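Local coordinates for protein ribonucleoside-diphosphate reductase subunit beta (Clostridium botulinum, PDB 6ZJK) that forms the metal-binding R2 subunit of ribonucleotide reductase, which probably supplies the radical needed to reduce ribonucleoside diphosphates to deoxyribonucleotides, at residues D97-F102 / Q284-N289; S145-T150 / T225-I230; E277-W282 / R301-L306. All blocks are in the same frame, centred on the assembly; numbering follows the deposited sequence.

All three contacts join helices of the all-helical R2 subunit, and in each most of the touching residues are buried. Contacts 1 and 3 share helix 262-287: its last turn meets helix 90-118 in contact 1, and a turn nearer its middle meets helix 296-313 in contact 3. Trp-282 of contact 3 packs against Lys-98 and Phe-102 of contact 1. Contact 2 joins two helices that carry iron ligands, and touches contact 1 through Leu-148 and Ile-100. Aliphatic side chains meet in every contact; lysines flank contacts 1 and 3, their ammonium groups paired with acids, whereas contact 2 is edged by a tyrosine and a threonine.

Contact 1: residues D97-F102 / Q284-N289; sequences DKIISF and QYVTNN
Tyr-285 is the first residue of 284-289 to come near 97-102, and it does so with its hydroxyl: OH lies 4.3 Å from Lys-98 NZ, too far for a bond between them. The two polar ends share an acid, Asp-167, whose OD2 is hydrogen-bonded to the tyrosine and forms a salt bridge with the lysine. The lysine chain runs extended from CB and bends only at its last torsion (chi4 -58°), while the tyrosine ring also stacks on His-169. An amphipathic pair suits this margin, since each residue can pack its carbon part and still deliver a polar end to the acid.

Val-286 follows and carries the apolar part of the contact, one methyl to each partner. CG1 lies against the stem of Lys-98, 4.0 Å from CB and 4.1 Å from CD, the two side chains sliding past each other in opposite directions. CG2 turns to Ile-99 instead, 4.0 Å from its CG1, and here the side chains cross at about a right angle. The beta-branch gives Val-286 two methyls, and chi1 at -60° aims CG1 at Lys-98 and CG2 at Ile-99. Ile-99 also reaches Phe-214 and Phe-215 of helix 190-220, so the valine joins a larger apolar cluster.

Thr-287 points away from 97-102, and the helix ends here: Asn-288 takes positive phi (47°), a conformation that asparagine tolerates better than most residues. The whole is a helix-helix contact at the C-terminal end of helix 262-287, part of the all-helical ferritin-like fold characteristic of R2 subunits.

Contact 2: residues S145-T150 / T225-I230; sequences SYILDT and TATSTI
Ile-147 and Ile-230 reach toward each other tip to tip across two nearly antiparallel helices of the ferritin-like R2 bundle, whose short axes run at 166° and approach to 11.4 Å. That wide spacing suits long aliphatic residues: the CD1 methyl of Ile-230 comes to 3.7 Å from Ile-147 CG1. Both isoleucines hold CG1 beside the backbone N with an extended second torsion (chi2 169° and 176°), which sends each terminal methyl out across the interface.

Tyr-146 meets the same methyl in a different way. Its ring presents an edge, with Ile-230 CD1 near the ring plane and 4.1 Å from both CD2 and CE2, so the methyl sits in the corner formed by the aromatic rim and Ile-147. The tyrosine suits the margin because its hydroxyl can leave the apolar patch, bonding to Ile-76 O in a loop.

Thr-227 stands roughly perpendicular to Ile-147. Its methyl CG2 faces Ile-147 CD1 at 4.0 Å, while OG1 is hydrogen-bonded to Asp-81 OD2; one small residue thus serves both the apolar seam and a polar link to helix 79-84. On the far flank, Ser-145 OG bonds to Trp-51 N of the second subunit, placing this helix beside the dimer partner.

Both helices supply iron ligands elsewhere along their length, among them Glu-137 and His-140 on one and Glu-238 and His-241 on the other. One turn beyond Tyr-146, Thr-150 folds its hydroxyl back onto its own helix, OG1 donating to Tyr-146 O over 2.9 Å.

Contact 3: residues E277-W282 / R301-L306; sequences EHEIQW and RYIKYL
Ile-280 lays its CG1 over the branch point of Ile-303, 3.7 Å from CB and 3.9 Å from CG1, as the two side chains slide past each other in opposite directions. Ile-303 CG2 is also close to that carbon, so a single methylene of Ile-280 rests on the base of its partner rather than on its end. The Ile-303 chain is bent at its second torsion (chi2 -54°), which turns CD1 back from Ile-280; its contact with Glu-279 is a loose one, CD1 to CG at 4.3 Å.

Beyond Ile-303, the CD1 methyl of Ile-280 finds the stem of Lys-304, lying 4.1 Å from both CG and CE. The two side chains cross at about a right angle, and because the lysine is fully extended beyond CG its methylenes offer a continuous apolar rail to the methyl. Its ammonium group goes on to a salt bridge with Glu-300 on the same helix, which lets a charged residue border an aliphatic contact.

These segments belong to helices 262-287 and 296-313, consecutive in the chain and running nearly antiparallel, as in a helical hairpin within the ferritin-like R2 fold. Their short axes approach to 9.6 Å, close enough for Ile-280 CG1 to reach the CB of Ile-303, near the backbone of the other helix.

Glu-279 turns its CG methylene toward Ile-303 but is buried, and its carboxylate has partners: Arg-173 NH2 forms a salt bridge with OE1, and Ser-210 OG a hydrogen bond with OE2. Two bonds on separate oxygens would restrain the rotation of the carboxylate, and the arginine would be expected to stabilise its negative charge. Ser-210 of helix 190-220 also touches Ile-303, which brings a third helix against the pair.

Contact 1: residues D97-F102 / Q284-N289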
loop_
_atom_site.group_PDB
_atom_site.type_symbol
_atom_site.label_atom_id
_atom_site.label_comp_id
_atom_site.label_asym_id
_atom_site.label_seq_id
_atom_site.Cartn_x
_atom_site.Cartn_y
_atom_site.Cartn_z
ATOM N N ASP A 97 -16.339 -20.412 11.769
ATOM C CA ASP A 97 -16.952 -19.721 10.632
ATOM C C ASP A 97 -17.203 -18.245 10.939
ATOM O O ASP A 97 -16.911 -17.368 10.118
ATOM C CB ASP A 97 -18.274 -20.407 10.241
ATOM C CG ASP A 97 -18.088 -21.855 9.766
ATOM O OD1 ASP A 97 -16.931 -22.334 9.709
ATOM O OD2 ASP A 97 -19.111 -22.527 9.460
ATOM N N LYS A 98 -17.765 -17.947 12.116
ATOM C CA LYS A 98 -18.124 -16.561 12.420
ATOM C C LYS A 98 -16.896 -15.682 12.647
ATOM O O LYS A 98 -16.898 -14.499 12.292
ATOM C CB LYS A 98 -19.054 -16.511 13.632
ATOM C CG LYS A 98 -20.452 -17.056 13.325
ATOM C CD LYS A 98 -21.181 -17.459 14.582
ATOM C CE LYS A 98 -22.458 -18.205 14.229
ATOM N NZ LYS A 98 -23.333 -17.359 13.369
ATOM N N ILE A 99 -15.853 -16.230 13.257
ATOM C CA ILE A 99 -14.695 -15.422 13.600
ATOM C C ILE A 99 -13.923 -15.054 12.343
ATOM O O ILE A 99 -13.558 -13.889 12.132
ATOM C CB ILE A 99 -13.807 -16.170 14.604
ATOM C CG1 ILE A 99 -14.452 -16.184 15.998
ATOM C CG2 ILE A 99 -12.427 -15.593 14.611
ATOM C CD1 ILE A 99 -13.795 -17.149 16.927
ATOM N N ILE A 100 -13.669 -16.041 11.485
ATOM C CA ILE A 100 -12.863 -15.756 10.307
ATOM C C ILE A 100 -13.636 -14.880 9.321
ATOM O O ILE A 100 -13.040 -14.078 8.596
ATOM C CB ILE A 100 -12.329 -17.063 9.697
ATOM C CG1 ILE A 100 -11.053 -16.765 8.902
ATOM C CG2 ILE A 100 -13.364 -17.711 8.842
ATOM C CD1 ILE A 100 -10.167 -17.964 8.694
ATOM N N SER A 101 -14.965 -14.971 9.302
ATOM C CA SER A 101 -15.647 -13.998 8.450
ATOM C C SER A 101 -15.581 -12.601 9.063
ATOM O O SER A 101 -15.346 -11.615 8.353
ATOM C CB SER A 101 -17.091 -14.415 8.214
ATOM O OG SER A 101 -17.846 -13.338 7.695
ATOM N N PHE A 102 -15.605 -12.465 10.387
ATOM C CA PHE A 102 -15.446 -11.164 11.034
ATOM C C PHE A 102 -14.059 -10.583 10.806
ATOM O O PHE A 102 -13.924 -9.400 10.468
ATOM C CB PHE A 102 -15.715 -11.304 12.534
ATOM C CG PHE A 102 -15.558 -10.029 13.299
ATOM C CD1 PHE A 102 -16.345 -8.920 13.006
ATOM C CD2 PHE A 102 -14.622 -9.935 14.314
ATOM C CE1 PHE A 102 -16.200 -7.744 13.717
ATOM C CE2 PHE A 102 -14.471 -8.750 15.029
ATOM C CZ PHE A 102 -15.276 -7.662 14.732
ATOM N N GLN A 284 -18.112 -14.329 23.752
ATOM C CA GLN A 284 -18.927 -15.217 24.485
ATOM C C GLN A 284 -19.991 -15.823 23.562
ATOM O O GLN A 284 -20.300 -16.947 23.645
ATOM C CB GLN A 284 -19.547 -14.459 25.677
ATOM C CG GLN A 284 -18.597 -14.237 26.852
ATOM C CD GLN A 284 -19.098 -13.273 27.870
ATOM O OE1 GLN A 284 -19.997 -12.535 27.629
ATOM N NE2 GLN A 284 -18.506 -13.287 29.008
ATOM N N TYR A 285 -20.477 -15.037 22.642
ATOM C CA TYR A 285 -21.569 -15.464 21.769
ATOM C C TYR A 285 -21.134 -16.569 20.805
ATOM O O TYR A 285 -21.860 -17.556 20.616
ATOM C CB TYR A 285 -22.112 -14.248 21.010
ATOM C CG TYR A 285 -23.005 -14.600 19.840
ATOM C CD1 TYR A 285 -24.258 -15.178 20.045
ATOM C CD2 TYR A 285 -22.603 -14.335 18.530
ATOM C CE1 TYR A 285 -25.085 -15.500 18.979
ATOM C CE2 TYR A 285 -23.433 -14.648 17.444
ATOM C CZ TYR A 285 -24.667 -15.232 17.678
ATOM O OH TYR A 285 -25.492 -15.553 16.613
ATOM N N VAL A 286 -19.943 -16.426 20.204
ATOM C CA VAL A 286 -19.489 -17.389 19.202
ATOM C C VAL A 286 -18.915 -18.645 19.848
ATOM O O VAL A 286 -18.987 -19.727 19.253
ATOM C CB VAL A 286 -18.465 -16.758 18.231
ATOM C CG1 VAL A 286 -19.072 -15.572 17.500
ATOM C CG2 VAL A 286 -17.211 -16.359 18.947
ATOM N N THR A 287 -18.368 -18.537 21.040
ATOM C CA THR A 287 -17.845 -19.716 21.661
ATOM C C THR A 287 -18.948 -20.544 22.317
ATOM O O THR A 287 -18.848 -21.710 22.343
ATOM C CB THR A 287 -16.736 -19.433 22.671
ATOM O OG1 THR A 287 -17.129 -18.386 23.528
ATOM C CG2 THR A 287 -15.496 -19.025 21.971
ATOM N N ASN A 288 -19.962 -19.910 22.869
ATOM C CA ASN A 288 -21.082 -20.583 23.527
ATOM C C ASN A 288 -20.685 -21.682 24.508
ATOM O O ASN A 288 -21.327 -22.664 24.554
ATOM C CB ASN A 288 -22.010 -21.161 22.460
ATOM C CG ASN A 288 -23.368 -21.566 22.985
ATOM O OD1 ASN A 288 -23.956 -20.906 23.779
ATOM N ND2 ASN A 288 -23.877 -22.638 22.473
ATOM N N ASN A 289 -19.633 -21.501 25.276
ATOM C CA ASN A 289 -19.160 -22.490 26.220
ATOM C C ASN A 289 -18.981 -23.851 25.619
ATOM O O ASN A 289 -19.109 -24.827 26.264
ATOM C CB ASN A 289 -20.017 -22.557 27.493
ATOM C CG ASN A 289 -19.956 -21.277 28.296
ATOM O OD1 ASN A 289 -18.908 -20.841 28.703
ATOM N ND2 ASN A 289 -21.075 -20.656 28.470
#

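Contact 2: residues S145-T150 / T225-I230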
loop_
_atom_site.group_PDB
_atom_site.type_symbol
_atom_site.label_atom_id
_atom_site.label_comp_id
_atom_site.label_asym_id
_atom_site.label_seq_id
_atom_site.Cartn_x
_atom_site.Cartn_y
_atom_site.Cartn_z
ATOM N N SER A 145 -8.643 -16.186 2.358
ATOM C CA SER A 145 -9.072 -16.868 1.141
ATOM C C SER A 145 -8.288 -18.161 0.935
ATOM O O SER A 145 -8.850 -19.180 0.510
ATOM C CB SER A 145 -8.926 -15.945 -0.074
ATOM O OG SER A 145 -10.137 -15.244 -0.339
ATOM N N TYR A 146 -7.003 -18.109 1.206
ATOM C CA TYR A 146 -6.154 -19.251 1.079
ATOM C C TYR A 146 -6.543 -20.362 2.048
ATOM O O TYR A 146 -6.538 -21.481 1.678
ATOM C CB TYR A 146 -4.704 -18.896 1.254
ATOM C CG TYR A 146 -3.769 -20.042 1.397
ATOM C CD1 TYR A 146 -3.659 -20.987 0.448
ATOM C CD2 TYR A 146 -2.954 -20.150 2.459
ATOM C CE1 TYR A 146 -2.794 -22.011 0.570
ATOM C CE2 TYR A 146 -2.078 -21.175 2.591
ATOM C CZ TYR A 146 -2.013 -22.110 1.644
ATOM O OH TYR A 146 -1.146 -23.122 1.766
ATOM N N ILE A 147 -6.816 -20.032 3.300
ATOM C CA ILE A 147 -7.258 -21.044 4.273
ATOM C C ILE A 147 -8.556 -21.712 3.806
ATOM O O ILE A 147 -8.661 -22.943 3.762
ATOM C CB ILE A 147 -7.415 -20.436 5.678
ATOM C CG1 ILE A 147 -6.043 -20.081 6.267
ATOM C CG2 ILE A 147 -8.188 -21.402 6.613
ATOM C CD1 ILE A 147 -6.093 -19.236 7.549
ATOM N N LEU A 148 -9.565 -20.901 3.470
ATOM C CA LEU A 148 -10.896 -21.428 3.206
ATOM C C LEU A 148 -10.947 -22.232 1.918
ATOM O O LEU A 148 -11.693 -23.222 1.831
ATOM C CB LEU A 148 -11.921 -20.294 3.192
ATOM C CG LEU A 148 -12.140 -19.552 4.513
ATOM C CD1 LEU A 148 -13.211 -18.515 4.259
ATOM C CD2 LEU A 148 -12.549 -20.521 5.700
ATOM N N ASP A 149 -10.199 -21.795 0.889
ATOM C CA ASP A 149 -10.185 -22.510 -0.377
ATOM C C ASP A 149 -9.423 -23.819 -0.261
ATOM O O ASP A 149 -9.663 -24.739 -1.052
ATOM C CB ASP A 149 -9.567 -21.633 -1.478
ATOM C CG ASP A 149 -9.823 -22.182 -2.876
ATOM O OD1 ASP A 149 -11.009 -22.385 -3.244
ATOM O OD2 ASP A 149 -8.842 -22.407 -3.613
ATOM N N THR A 150 -8.522 -23.935 0.718
ATOM C CA THR A 150 -7.722 -25.149 0.809
ATOM C C THR A 150 -8.333 -26.203 1.725
ATOM O O THR A 150 -8.349 -27.385 1.359
ATOM C CB THR A 150 -6.303 -24.813 1.259
ATOM O OG1 THR A 150 -5.731 -23.928 0.303
ATOM C CG2 THR A 150 -5.464 -26.075 1.305
ATOM N N THR A 225 -3.544 -26.760 13.326
ATOM C CA THR A 225 -2.274 -26.197 13.784
ATOM C C THR A 225 -1.653 -25.262 12.750
ATOM O O THR A 225 -1.061 -24.243 13.110
ATOM C CB THR A 225 -1.293 -27.318 14.115
ATOM O OG1 THR A 225 -1.402 -28.322 13.113
ATOM C CG2 THR A 225 -1.660 -27.960 15.446
ATOM N N ALA A 226 -1.767 -25.585 11.458
ATOM C CA ALA A 226 -1.119 -24.729 10.466
ATOM C C ALA A 226 -1.905 -23.448 10.229
ATOM O O ALA A 226 -1.316 -22.425 9.865
ATOM C CB ALA A 226 -0.922 -25.476 9.149
ATOM N N THR A 227 -3.223 -23.481 10.428
ATOM C CA THR A 227 -3.991 -22.244 10.480
ATOM C C THR A 227 -3.470 -21.342 11.603
ATOM O O THR A 227 -3.395 -20.116 11.450
ATOM C CB THR A 227 -5.476 -22.602 10.637
ATOM O OG1 THR A 227 -5.941 -23.216 9.415
ATOM C CG2 THR A 227 -6.334 -21.396 10.933
ATOM N N SER A 228 -3.038 -21.944 12.709
ATOM C CA SER A 228 -2.525 -21.150 13.810
ATOM C C SER A 228 -1.186 -20.518 13.429
ATOM O O SER A 228 -0.948 -19.345 13.725
ATOM C CB SER A 228 -2.420 -22.028 15.059
ATOM O OG SER A 228 -1.518 -21.509 16.013
ATOM N N THR A 229 -0.334 -21.251 12.699
ATOM C CA THR A 229 0.918 -20.676 12.201
ATOM C C THR A 229 0.673 -19.430 11.350
ATOM O O THR A 229 1.347 -18.406 11.529
ATOM C CB THR A 229 1.718 -21.730 11.435
ATOM O OG1 THR A 229 2.060 -22.787 12.346
ATOM C CG2 THR A 229 2.994 -21.132 10.888
ATOM N N ILE A 230 -0.296 -19.481 10.434
ATOM C CA ILE A 230 -0.654 -18.269 9.698
ATOM C C ILE A 230 -1.026 -17.139 10.665
ATOM O O ILE A 230 -0.583 -15.997 10.489
ATOM C CB ILE A 230 -1.784 -18.557 8.692
ATOM C CG1 ILE A 230 -1.254 -19.413 7.544
ATOM C CG2 ILE A 230 -2.368 -17.272 8.134
ATOM C CD1 ILE A 230 -2.337 -19.838 6.509
#

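Contact 3: residues E277-W282 / R301-L306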
loop_
_atom_site.group_PDB
_atom_site.type_symbol
_atom_site.label_atom_id
_atom_site.label_comp_id
_atom_site.label_asym_id
_atom_site.label_seq_id
_atom_site.Cartn_x
_atom_site.Cartn_y
_atom_site.Cartn_z
ATOM N N GLU A 277 -16.581 -3.954 25.790
ATOM C CA GLU A 277 -17.862 -4.541 26.066
ATOM C C GLU A 277 -18.370 -5.331 24.872
ATOM O O GLU A 277 -18.773 -6.429 25.006
ATOM C CB GLU A 277 -18.828 -3.481 26.547
ATOM C CG GLU A 277 -18.756 -3.233 28.048
ATOM C CD GLU A 277 -19.418 -1.941 28.471
ATOM O OE1 GLU A 277 -20.373 -1.536 27.822
ATOM O OE2 GLU A 277 -18.967 -1.309 29.441
ATOM N N HIS A 278 -18.289 -4.752 23.700
ATOM C CA HIS A 278 -18.654 -5.421 22.487
ATOM C C HIS A 278 -17.854 -6.691 22.246
ATOM O O HIS A 278 -18.408 -7.681 21.971
ATOM C CB HIS A 278 -18.447 -4.528 21.294
ATOM C CG HIS A 278 -19.384 -3.386 21.205
ATOM N ND1 HIS A 278 -19.297 -2.443 20.222
ATOM C CD2 HIS A 278 -20.422 -3.019 21.976
ATOM C CE1 HIS A 278 -20.239 -1.547 20.382
ATOM N NE2 HIS A 278 -20.939 -1.875 21.440
ATOM N N GLU A 279 -16.552 -6.660 22.380
ATOM C CA GLU A 279 -15.692 -7.801 22.085
ATOM C C GLU A 279 -15.925 -8.954 23.062
ATOM O O GLU A 279 -15.864 -10.125 22.675
ATOM C CB GLU A 279 -14.231 -7.346 22.075
ATOM C CG GLU A 279 -13.268 -8.369 21.563
ATOM C CD GLU A 279 -13.623 -8.862 20.145
ATOM O OE1 GLU A 279 -14.048 -8.058 19.279
ATOM O OE2 GLU A 279 -13.530 -10.083 19.918
ATOM N N ILE A 280 -16.172 -8.649 24.333
ATOM C CA ILE A 280 -16.477 -9.700 25.304
ATOM C C ILE A 280 -17.792 -10.385 24.945
ATOM O O ILE A 280 -17.898 -11.621 24.926
ATOM C CB ILE A 280 -16.534 -9.108 26.721
ATOM C CG1 ILE A 280 -15.148 -8.652 27.181
ATOM C CG2 ILE A 280 -17.087 -10.130 27.701
ATOM C CD1 ILE A 280 -15.159 -7.961 28.555
ATOM N N GLN A 281 -18.820 -9.579 24.688
ATOM C CA GLN A 281 -20.102 -10.187 24.349
ATOM C C GLN A 281 -20.032 -10.975 23.041
ATOM O O GLN A 281 -20.532 -12.100 22.963
ATOM C CB GLN A 281 -21.127 -9.074 24.230
ATOM C CG GLN A 281 -22.505 -9.427 24.642
ATOM C CD GLN A 281 -23.446 -8.275 24.393
ATOM O OE1 GLN A 281 -24.450 -8.105 25.111
ATOM N NE2 GLN A 281 -23.110 -7.446 23.421
ATOM N N TRP A 282 -19.232 -10.552 22.052
ATOM C CA TRP A 282 -19.039 -11.301 20.814
ATOM C C TRP A 282 -18.272 -12.589 21.076
ATOM O O TRP A 282 -18.647 -13.652 20.569
ATOM C CB TRP A 282 -18.294 -10.424 19.795
ATOM C CG TRP A 282 -17.720 -11.153 18.593
ATOM C CD1 TRP A 282 -16.414 -11.492 18.391
ATOM C CD2 TRP A 282 -18.430 -11.594 17.420
ATOM N NE1 TRP A 282 -16.265 -12.123 17.175
ATOM C CE2 TRP A 282 -17.486 -12.199 16.561
ATOM C CE3 TRP A 282 -19.768 -11.542 17.017
ATOM C CZ2 TRP A 282 -17.841 -12.753 15.325
ATOM C CZ3 TRP A 282 -20.123 -12.098 15.783
ATOM C CH2 TRP A 282 -19.161 -12.692 14.955
ATOM N N ARG A 301 -12.048 -11.609 31.443
ATOM C CA ARG A 301 -10.820 -11.174 32.096
ATOM C C ARG A 301 -9.705 -10.907 31.087
ATOM O O ARG A 301 -8.934 -9.954 31.246
ATOM C CB ARG A 301 -10.406 -12.226 33.134
ATOM C CG ARG A 301 -11.372 -12.357 34.344
ATOM C CD ARG A 301 -10.844 -13.345 35.415
ATOM N NE ARG A 301 -9.431 -13.096 35.683
ATOM C CZ ARG A 301 -8.935 -12.334 36.653
ATOM N NH1 ARG A 301 -9.733 -11.732 37.536
ATOM N NH2 ARG A 301 -7.613 -12.185 36.739
ATOM N N TYR A 302 -9.621 -11.699 30.018
ATOM C CA TYR A 302 -8.524 -11.500 29.073
ATOM C C TYR A 302 -8.675 -10.179 28.330
ATOM O O TYR A 302 -7.725 -9.393 28.254
ATOM C CB TYR A 302 -8.432 -12.671 28.092
ATOM C CG TYR A 302 -7.285 -12.563 27.109
ATOM C CD1 TYR A 302 -5.991 -12.259 27.533
ATOM C CD2 TYR A 302 -7.494 -12.785 25.743
ATOM C CE1 TYR A 302 -4.945 -12.165 26.623
ATOM C CE2 TYR A 302 -6.455 -12.691 24.831
ATOM C CZ TYR A 302 -5.186 -12.381 25.273
ATOM O OH TYR A 302 -4.168 -12.297 24.352
ATOM N N ILE A 303 -9.874 -9.896 27.819
ATOM C CA ILE A 303 -10.086 -8.667 27.064
ATOM C C ILE A 303 -9.843 -7.443 27.943
ATOM O O ILE A 303 -9.192 -6.480 27.518
ATOM C CB ILE A 303 -11.501 -8.644 26.454
ATOM C CG1 ILE A 303 -11.755 -9.896 25.593
ATOM C CG2 ILE A 303 -11.694 -7.388 25.620
ATOM C CD1 ILE A 303 -10.717 -10.117 24.537
ATOM N N LYS A 304 -10.338 -7.469 29.190
ATOM C CA LYS A 304 -10.152 -6.336 30.088
ATOM C C LYS A 304 -8.677 -6.121 30.392
ATOM O O LYS A 304 -8.214 -4.978 30.463
ATOM C CB LYS A 304 -10.960 -6.531 31.383
ATOM C CG LYS A 304 -12.459 -6.322 31.205
ATOM C CD LYS A 304 -13.269 -6.448 32.511
ATOM C CE LYS A 304 -14.779 -6.309 32.241
ATOM N NZ LYS A 304 -15.653 -6.538 33.450
ATOM N N TYR A 305 -7.935 -7.211 30.611
ATOM C CA TYR A 305 -6.499 -7.108 30.856
ATOM C C TYR A 305 -5.789 -6.451 29.676
ATOM O O TYR A 305 -4.869 -5.646 29.859
ATOM C CB TYR A 305 -5.915 -8.497 31.133
ATOM C CG TYR A 305 -4.397 -8.565 31.113
ATOM C CD1 TYR A 305 -3.637 -8.218 32.229
ATOM C CD2 TYR A 305 -3.726 -8.975 29.969
ATOM C CE1 TYR A 305 -2.252 -8.289 32.197
ATOM C CE2 TYR A 305 -2.348 -9.048 29.922
ATOM C CZ TYR A 305 -1.613 -8.701 31.031
ATOM O OH TYR A 305 -0.233 -8.775 30.962
ATOM N N LEU A 306 -6.179 -6.813 28.459
ATOM C CA LEU A 306 -5.559 -6.214 27.281
ATOM C C LEU A 306 -5.827 -4.717 27.211
ATOM O O LEU A 306 -4.931 -3.940 26.864
ATOM C CB LEU A 306 -6.065 -6.905 26.006
ATOM C CG LEU A 306 -5.512 -8.306 25.747
ATOM C CD1 LEU A 306 -6.098 -8.931 24.456
ATOM C CD2 LEU A 306 -4.003 -8.286 25.679
#